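Local coordinates for protein 6-phospho-beta-glucosidase BglT (Thermotoga maritima, PDB 1UP7) that hydrolyses 6-phospho-beta-glucosides such as cellobiose 6'-phosphate, releasing glucose 6-phosphate and glucose, with NAD+ and Mn2+ as cofactors, at residues G10-P16 / K43-V47; A74-I78 / I304-E308; A118-E123 / H146-V151. All blocks are in the same frame, centred on the assembly; numbering follows the deposited sequence.

Contact 1: residues G10-P16 / K43-V47; sequences GGSSYTP and KQKIV. With NAD (nicotinamide-adenine-dinucleotide), chain I.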
# COMPACT_ATOMS: atom_id res chain seq x y z
N GLY A 10 -3.98 42.01 0.00
CA GLY A 10 -4.95 42.83 -0.69
C GLY A 10 -4.36 43.80 -1.70
O GLY A 10 -5.02 44.20 -2.67
N GLY A 11 -3.11 44.19 -1.49
CA GLY A 11 -2.45 45.07 -2.43
C GLY A 11 -2.01 44.44 -3.74
O GLY A 11 -1.46 45.14 -4.58
N SER A 12 -2.22 43.13 -3.93
CA SER A 12 -1.91 42.50 -5.21
C SER A 12 -2.61 43.20 -6.37
O SER A 12 -3.76 43.64 -6.26
CB SER A 12 -2.27 41.00 -5.26
OG SER A 12 -2.33 40.57 -6.61
N SER A 13 -1.91 43.30 -7.49
CA SER A 13 -2.52 43.90 -8.67
C SER A 13 -3.59 43.02 -9.31
O SER A 13 -4.34 43.52 -10.16
CB SER A 13 -1.49 44.40 -9.68
OG SER A 13 -0.81 43.33 -10.30
N TYR A 14 -3.71 41.76 -8.88
CA TYR A 14 -4.80 40.89 -9.34
C TYR A 14 -6.10 41.03 -8.52
O TYR A 14 -7.15 40.47 -8.93
CB TYR A 14 -4.42 39.40 -9.32
CG TYR A 14 -3.26 38.97 -10.18
CD1 TYR A 14 -3.39 38.85 -11.57
CD2 TYR A 14 -2.04 38.63 -9.59
CE1 TYR A 14 -2.29 38.43 -12.35
CE2 TYR A 14 -0.96 38.21 -10.35
CZ TYR A 14 -1.09 38.10 -11.72
OH TYR A 14 0.02 37.66 -12.42
N THR A 15 -6.02 41.73 -7.38
CA THR A 15 -7.18 41.87 -6.48
C THR A 15 -8.49 42.28 -7.20
O THR A 15 -9.52 41.67 -6.95
CB THR A 15 -6.82 42.83 -5.32
OG1 THR A 15 -5.97 42.13 -4.39
CG2 THR A 15 -8.04 43.22 -4.51
N PRO A 16 -8.46 43.26 -8.11
CA PRO A 16 -9.66 43.67 -8.84
C PRO A 16 -10.31 42.50 -9.57
O PRO A 16 -11.53 42.37 -9.55
CB PRO A 16 -9.14 44.70 -9.85
CG PRO A 16 -7.90 45.24 -9.23
CD PRO A 16 -7.28 44.03 -8.58
N LYS A 43 -0.10 50.82 -0.49
CA LYS A 43 -0.33 50.14 -1.75
C LYS A 43 -1.73 49.52 -1.77
O LYS A 43 -2.47 49.66 -2.74
CB LYS A 43 0.75 49.11 -2.01
CG LYS A 43 0.76 48.56 -3.43
CD LYS A 43 1.05 47.08 -3.38
CE LYS A 43 2.19 46.63 -4.29
NZ LYS A 43 1.88 45.19 -4.74
N GLN A 44 -2.10 48.85 -0.68
CA GLN A 44 -3.39 48.20 -0.62
C GLN A 44 -4.56 49.20 -0.71
O GLN A 44 -5.59 48.92 -1.34
CB GLN A 44 -3.50 47.36 0.62
CG GLN A 44 -4.88 46.87 0.86
CD GLN A 44 -4.94 45.88 1.97
OE1 GLN A 44 -5.04 44.68 1.73
NE2 GLN A 44 -4.87 46.36 3.19
N LYS A 45 -4.39 50.38 -0.11
CA LYS A 45 -5.44 51.38 -0.06
C LYS A 45 -5.86 51.85 -1.46
O LYS A 45 -7.05 52.02 -1.74
CB LYS A 45 -5.00 52.56 0.80
CG LYS A 45 -5.82 53.84 0.65
CD LYS A 45 -7.09 53.77 1.52
CE LYS A 45 -7.75 55.16 1.62
NZ LYS A 45 -9.22 55.03 1.86
N ILE A 46 -4.89 52.04 -2.35
CA ILE A 46 -5.18 52.39 -3.74
C ILE A 46 -6.00 51.28 -4.41
O ILE A 46 -7.02 51.56 -5.03
CB ILE A 46 -3.88 52.67 -4.56
CG1 ILE A 46 -3.27 54.02 -4.19
CG2 ILE A 46 -4.14 52.61 -6.08
CD1 ILE A 46 -1.72 53.99 -4.23
N VAL A 47 -5.57 50.04 -4.24
CA VAL A 47 -6.26 48.92 -4.84
C VAL A 47 -7.67 48.73 -4.27
O VAL A 47 -8.61 48.54 -5.04
CB VAL A 47 -5.42 47.62 -4.73
CG1 VAL A 47 -6.17 46.46 -5.35
CG2 VAL A 47 -4.06 47.81 -5.37
PA NAD I . 2.68 40.82 -5.29
O1A NAD I . 4.12 41.15 -5.22
O2A NAD I . 1.77 41.93 -5.85
O5B NAD I . 2.28 40.48 -3.75
C5B NAD I . 0.94 40.57 -3.35
C4B NAD I . 0.83 41.37 -2.06
O4B NAD I . 1.33 40.62 -0.96
C3B NAD I . 1.59 42.69 -2.06
O3B NAD I . 0.64 43.74 -1.91
C2B NAD I . 2.51 42.61 -0.84
O2B NAD I . 2.60 43.83 -0.14
C1B NAD I . 1.78 41.58 0.00
N9A NAD I . 2.59 40.89 1.00
C8A NAD I . 3.92 40.52 0.96
N7A NAD I . 4.18 39.88 2.12
C5A NAD I . 3.06 39.78 2.86
C6A NAD I . 2.77 39.25 4.11
N6A NAD I . 3.70 38.65 4.84
N1A NAD I . 1.48 39.35 4.61
C2A NAD I . 0.50 39.99 3.88
N3A NAD I . 0.80 40.54 2.66
C4A NAD I . 2.06 40.44 2.17
O3 NAD I . 2.58 39.49 -6.18
PN NAD I . 1.31 38.91 -6.97
O1N NAD I . 1.78 38.87 -8.38
O2N NAD I . 0.06 39.55 -6.64
O5D NAD I . 1.15 37.42 -6.41
C5D NAD I . 1.15 37.08 -5.04
C4D NAD I . 1.43 35.57 -4.93
O4D NAD I . 0.43 34.78 -5.57
C3D NAD I . 2.74 35.17 -5.58
O3D NAD I . 3.32 34.23 -4.73
C2D NAD I . 2.34 34.54 -6.91
O2D NAD I . 3.24 33.56 -7.41
C1D NAD I . 0.95 34.00 -6.66
N1N NAD I . 0.07 34.33 -7.78
C2N NAD I . -1.10 34.97 -7.43
C3N NAD I . -2.03 35.34 -8.37
C7N NAD I . -3.28 36.05 -7.92
O7N NAD I . -4.56 35.73 -8.40
N7N NAD I . -3.14 37.03 -7.00
C4N NAD I . -1.74 35.04 -9.71
C5N NAD I . -0.55 34.38 -10.08
C6N NAD I . 0.36 34.02 -9.09
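The glycine-rich dinucleotide-binding loop is the part of this enzyme where backbone, a neighbouring helix and NAD converge, and residues 10-16 against 43-47 show why such loops favour residues without side chains. Gly11 CA approaches Gln44 CA to 3.7 Å, so the two backbones are in van der Waals contact. Gly10 CA lies 3.0 Å from Gln44 OE1, and a beta carbon on Gly10 would collide with that oxygen; one on Gly11 would run into NAD O3B and crowd the Lys43 side chain. Val47 makes the largest apolar contribution: its CG1 sits 3.7 Å from Thr15 CB and 4.2 Å from Pro16 CD, against the first residues of helix 15-25.

This is the classical Rossmann layout, in which the loop links strand 4-8 to helix 15-25 while helix 41-55 follows strand 33-37. Asp38, just past that second strand, accepts from Gly11 N and is also hydrogen-bonded to NAD. Within the loop, Ser12 OG accepts a capping bond from Tyr14 N (2.9 Å) and donates to NAD O2N (2.6 Å), so one hydroxyl both orders the turn into the helix and holds the pyrophosphate. Thr15 N closes the type I turn on Ser12 O at 3.2 Å, and Thr15 OG1 ties back to Gly10 O at 2.9 Å. Lys43 NZ reaches Gly11 O (3.3 Å) and NAD O3B (3.4 Å), both weak hydrogen bonds. Tyr14, which also touches glucose 6-phosphate, turns a ring face to NAD C4N, with its CD2 3.2 Å from NAD N7N.

Contact 2: residues A74-I78 / I304-E308; sequences AKYVI and IRDLE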
# COMPACT_ATOMS: atom_id res chain seq x y z
N ALA A 74 -13.76 34.88 9.54
CA ALA A 74 -13.80 34.52 8.14
C ALA A 74 -14.18 33.05 7.94
O ALA A 74 -13.75 32.18 8.70
CB ALA A 74 -12.46 34.83 7.49
N LYS A 75 -15.02 32.80 6.96
CA LYS A 75 -15.32 31.44 6.54
C LYS A 75 -14.26 30.99 5.51
O LYS A 75 -13.86 29.83 5.50
CB LYS A 75 -16.75 31.38 5.97
CG LYS A 75 -17.18 29.99 5.56
CD LYS A 75 -18.63 29.70 5.86
CE LYS A 75 -18.93 28.19 5.67
NZ LYS A 75 -20.35 27.94 5.14
N TYR A 76 -13.80 31.92 4.66
CA TYR A 76 -12.71 31.63 3.70
C TYR A 76 -11.57 32.62 3.84
O TYR A 76 -11.79 33.83 4.02
CB TYR A 76 -13.19 31.57 2.22
CG TYR A 76 -14.32 30.61 2.05
CD1 TYR A 76 -14.07 29.24 1.86
CD2 TYR A 76 -15.64 31.05 2.17
CE1 TYR A 76 -15.14 28.33 1.76
CE2 TYR A 76 -16.71 30.15 2.07
CZ TYR A 76 -16.45 28.80 1.85
OH TYR A 76 -17.50 27.93 1.75
N VAL A 77 -10.36 32.11 3.76
CA VAL A 77 -9.17 32.95 3.75
C VAL A 77 -8.34 32.69 2.49
O VAL A 77 -7.90 31.55 2.24
CB VAL A 77 -8.33 32.80 5.07
CG1 VAL A 77 -7.08 33.68 5.06
CG2 VAL A 77 -9.20 33.15 6.31
N ILE A 78 -8.09 33.75 1.73
CA ILE A 78 -7.35 33.63 0.49
C ILE A 78 -5.93 34.11 0.70
O ILE A 78 -5.72 35.29 1.00
CB ILE A 78 -8.06 34.40 -0.68
CG1 ILE A 78 -9.45 33.79 -0.96
CG2 ILE A 78 -7.16 34.43 -1.96
CD1 ILE A 78 -10.35 34.66 -1.80
N ILE A 304 -14.92 28.60 -4.14
CA ILE A 304 -15.65 29.07 -2.97
C ILE A 304 -17.18 28.88 -3.13
O ILE A 304 -17.86 28.43 -2.23
CB ILE A 304 -15.25 30.55 -2.62
CG1 ILE A 304 -13.89 30.59 -1.94
CG2 ILE A 304 -16.28 31.22 -1.69
CD1 ILE A 304 -13.28 32.01 -1.83
N ARG A 305 -17.69 29.22 -4.30
CA ARG A 305 -19.07 29.02 -4.66
C ARG A 305 -19.50 27.55 -4.44
O ARG A 305 -20.52 27.29 -3.80
CB ARG A 305 -19.27 29.44 -6.12
CG ARG A 305 -20.69 29.46 -6.65
CD ARG A 305 -20.91 28.48 -7.80
NE ARG A 305 -20.54 29.01 -9.11
CZ ARG A 305 -19.72 28.41 -9.99
NH1 ARG A 305 -19.12 27.25 -9.74
NH2 ARG A 305 -19.50 29.01 -11.14
N ASP A 306 -18.72 26.60 -4.95
CA ASP A 306 -19.12 25.18 -4.90
C ASP A 306 -18.79 24.56 -3.54
O ASP A 306 -19.34 23.53 -3.17
CB ASP A 306 -18.52 24.39 -6.08
CG ASP A 306 -18.91 24.98 -7.42
OD1 ASP A 306 -19.97 25.63 -7.47
OD2 ASP A 306 -18.22 24.88 -8.47
N LEU A 307 -17.92 25.20 -2.79
CA LEU A 307 -17.70 24.85 -1.39
C LEU A 307 -18.88 25.32 -0.54
O LEU A 307 -19.17 24.73 0.50
CB LEU A 307 -16.42 25.51 -0.89
CG LEU A 307 -15.17 24.77 -0.41
CD1 LEU A 307 -15.21 23.26 -0.49
CD2 LEU A 307 -13.99 25.29 -1.10
N GLU A 308 -19.57 26.36 -0.99
CA GLU A 308 -20.75 26.89 -0.28
C GLU A 308 -22.07 26.20 -0.57
O GLU A 308 -22.91 26.17 0.29
CB GLU A 308 -20.91 28.40 -0.53
CG GLU A 308 -19.99 29.23 0.31
CD GLU A 308 -20.34 29.12 1.78
OE1 GLU A 308 -21.42 29.65 2.14
OE2 GLU A 308 -19.58 28.48 2.55
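A Rossmann sheet needs helices to cover its faces, and here one comes from far along the chain: helix 296-308, from the C-terminal part characteristic of family 4 glycosidases, lies over strand 76-79 of the parallel sheet. The axes of strand 76-78 and helix 304-308 run nearly antiparallel (164°), 11.5 Å apart at closest approach, a gap filled by side chains. Tyr76 is the principal bump. Its ring projects from the strand against Ile304 and Leu307, one helical turn apart (i, i+3). Ile304 CG2 settles over one ring face, 4.1 Å from the centroid and 18° off the normal, a CH-pi contact, while Leu307 CB comes within 4.1 Å of Tyr76 CE1. Two residues along the strand, Ile78 fills the space beside Ile304, CD1 to CD1 at 4.0 Å, and it also touches Ile5 of strand 4-8 and Leu18 of helix 15-25. Toward the solvent, beyond the tyrosine, a salt bridge crosses from strand side to helix end: Lys75 NZ to Glu308 OE2, 2.8 Å, although the carboxylate oxygen is less surely placed.

Contact 3: residues A118-E123 / H146-V151; sequences AFPIVE and HITEFV
Two consecutive helices of a Rossmann-type domain can pack through a few large residues, here chiefly Phe119, Phe150 and Ile147. Segments 118-123 and 146-151 are both alpha-helical, the first kinked at Pro120, whose nitrogen has no bond to the preceding turn. Their axes cross at -49°, 10.9 Å apart at closest approach, with CA atoms nearest at Phe119-Ile147 (7.2 Å) and Glu123-Val151 (7.9 Å). Phe119 takes chi1 m (-67°) with chi2 -21°, and Phe150 chi1 t (171°) with chi2 66°, which brings the rings into a face-to-face stack: centroids 4.4 Å apart, planes at 29°, Phe119 CD1 to Phe150 CD2 3.6 Å. The edge of Phe119 points at the face of His146 (centroids 5.2 Å, planes at 81°), completing an aromatic cluster. Ile147 (chi1 m, chi2 t) places CD1 3.6 Å from Ala118 CB and CG2 4.0 Å from Val122 CG1; Val122 CG2 meets the edge of Phe150 at CE2, 3.6 Å away. Strand 136-139 connects the helices in successive beta-alpha-beta crossovers. Helix 355-376 flanks the cluster, Ile372 touching both phenylalanines and Glu368 O bonding His146 NE2, while Ile147 and Val151 rest on Phe160 of strand 160-162.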
# COMPACT_ATOMS: atom_id res chain seq x y z
N ALA A 118 8.46 31.43 2.24
CA ALA A 118 7.04 31.27 2.49
C ALA A 118 6.75 30.54 3.81
O ALA A 118 5.88 30.95 4.53
CB ALA A 118 6.35 30.55 1.32
N PHE A 119 7.49 29.48 4.09
CA PHE A 119 7.16 28.57 5.20
C PHE A 119 6.93 29.26 6.56
O PHE A 119 5.91 28.98 7.21
CB PHE A 119 8.21 27.40 5.32
CG PHE A 119 8.21 26.41 4.15
CD1 PHE A 119 7.10 26.29 3.30
CD2 PHE A 119 9.32 25.59 3.92
CE1 PHE A 119 7.09 25.38 2.23
CE2 PHE A 119 9.33 24.67 2.86
CZ PHE A 119 8.22 24.57 2.00
N PRO A 120 7.83 30.14 7.02
CA PRO A 120 7.62 30.82 8.32
C PRO A 120 6.35 31.69 8.35
O PRO A 120 5.65 31.72 9.37
CB PRO A 120 8.87 31.70 8.49
CG PRO A 120 9.88 31.15 7.50
CD PRO A 120 9.11 30.55 6.38
N ILE A 121 6.06 32.37 7.26
CA ILE A 121 4.87 33.20 7.17
C ILE A 121 3.62 32.34 7.15
O ILE A 121 2.68 32.64 7.91
CB ILE A 121 4.97 34.19 5.98
CG1 ILE A 121 6.09 35.21 6.22
CG2 ILE A 121 3.68 34.95 5.78
CD1 ILE A 121 6.67 35.85 4.89
N VAL A 122 3.60 31.25 6.36
CA VAL A 122 2.41 30.40 6.36
C VAL A 122 2.22 29.67 7.71
O VAL A 122 1.08 29.48 8.15
CB VAL A 122 2.23 29.47 5.11
CG1 VAL A 122 2.84 30.06 3.84
CG2 VAL A 122 2.67 28.10 5.37
N GLU A 123 3.33 29.32 8.37
CA GLU A 123 3.28 28.66 9.66
C GLU A 123 2.53 29.53 10.66
O GLU A 123 1.61 29.07 11.34
CB GLU A 123 4.69 28.36 10.20
CG GLU A 123 4.89 26.89 10.45
CD GLU A 123 6.26 26.53 10.94
OE1 GLU A 123 7.25 27.20 10.54
OE2 GLU A 123 6.33 25.55 11.75
N HIS A 146 3.77 23.08 -3.26
CA HIS A 146 4.77 22.79 -2.24
C HIS A 146 4.30 23.25 -0.85
O HIS A 146 4.47 22.56 0.16
CB HIS A 146 6.10 23.44 -2.60
CG HIS A 146 7.27 22.94 -1.81
ND1 HIS A 146 8.57 23.31 -2.11
CD2 HIS A 146 7.35 22.12 -0.73
CE1 HIS A 146 9.40 22.75 -1.24
NE2 HIS A 146 8.69 22.01 -0.40
N ILE A 147 3.67 24.42 -0.82
CA ILE A 147 3.13 24.96 0.41
C ILE A 147 1.98 24.11 0.88
O ILE A 147 1.84 23.85 2.06
CB ILE A 147 2.77 26.48 0.22
CG1 ILE A 147 4.06 27.28 0.09
CG2 ILE A 147 1.94 27.03 1.45
CD1 ILE A 147 3.89 28.65 -0.51
N THR A 148 1.18 23.59 -0.05
CA THR A 148 0.10 22.68 0.34
C THR A 148 0.64 21.40 0.93
O THR A 148 0.11 20.93 1.93
CB THR A 148 -0.82 22.36 -0.86
OG1 THR A 148 -1.27 23.58 -1.43
CG2 THR A 148 -2.09 21.71 -0.42
N GLU A 149 1.69 20.83 0.31
CA GLU A 149 2.35 19.64 0.87
C GLU A 149 2.74 19.94 2.32
O GLU A 149 2.51 19.15 3.22
CB GLU A 149 3.60 19.27 0.08
CG GLU A 149 4.45 18.13 0.68
CD GLU A 149 3.75 16.77 0.70
OE1 GLU A 149 2.99 16.46 -0.24
OE2 GLU A 149 3.97 16.00 1.65
N PHE A 150 3.33 21.11 2.52
CA PHE A 150 3.79 21.51 3.83
C PHE A 150 2.64 21.67 4.84
O PHE A 150 2.71 21.10 5.95
CB PHE A 150 4.59 22.80 3.69
CG PHE A 150 4.97 23.46 4.98
CD1 PHE A 150 5.85 22.84 5.87
CD2 PHE A 150 4.48 24.73 5.28
CE1 PHE A 150 6.24 23.49 7.07
CE2 PHE A 150 4.84 25.38 6.45
CZ PHE A 150 5.74 24.77 7.35
N VAL A 151 1.59 22.40 4.47
CA VAL A 151 0.47 22.59 5.37
C VAL A 151 -0.34 21.32 5.65
O VAL A 151 -0.67 21.04 6.81
CB VAL A 151 -0.49 23.69 4.90
CG1 VAL A 151 -1.68 23.81 5.91
CG2 VAL A 151 0.24 25.03 4.74

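How the contacts relate
Followed from the N terminus, the chain illustrates how short-range and long-range closures combine in one fold. Contact 1 comes first, closing a loop of 26 residues that carries the chain through helix 15-25 and strand 33-37 in the first half of the Rossmann sheet. It is complete before contact 2 opens at 74-78. Contact 2 then stays open for 225 residues until 304-308, bringing the helix before strand 313-320 back onto strand 76-79, one of the two middle strands of the sheet. Within that span lies contact 3, which closes over only 22 residues and joins two helices of the second half. None of the three touches another; centres are about 20 to 23 Å apart.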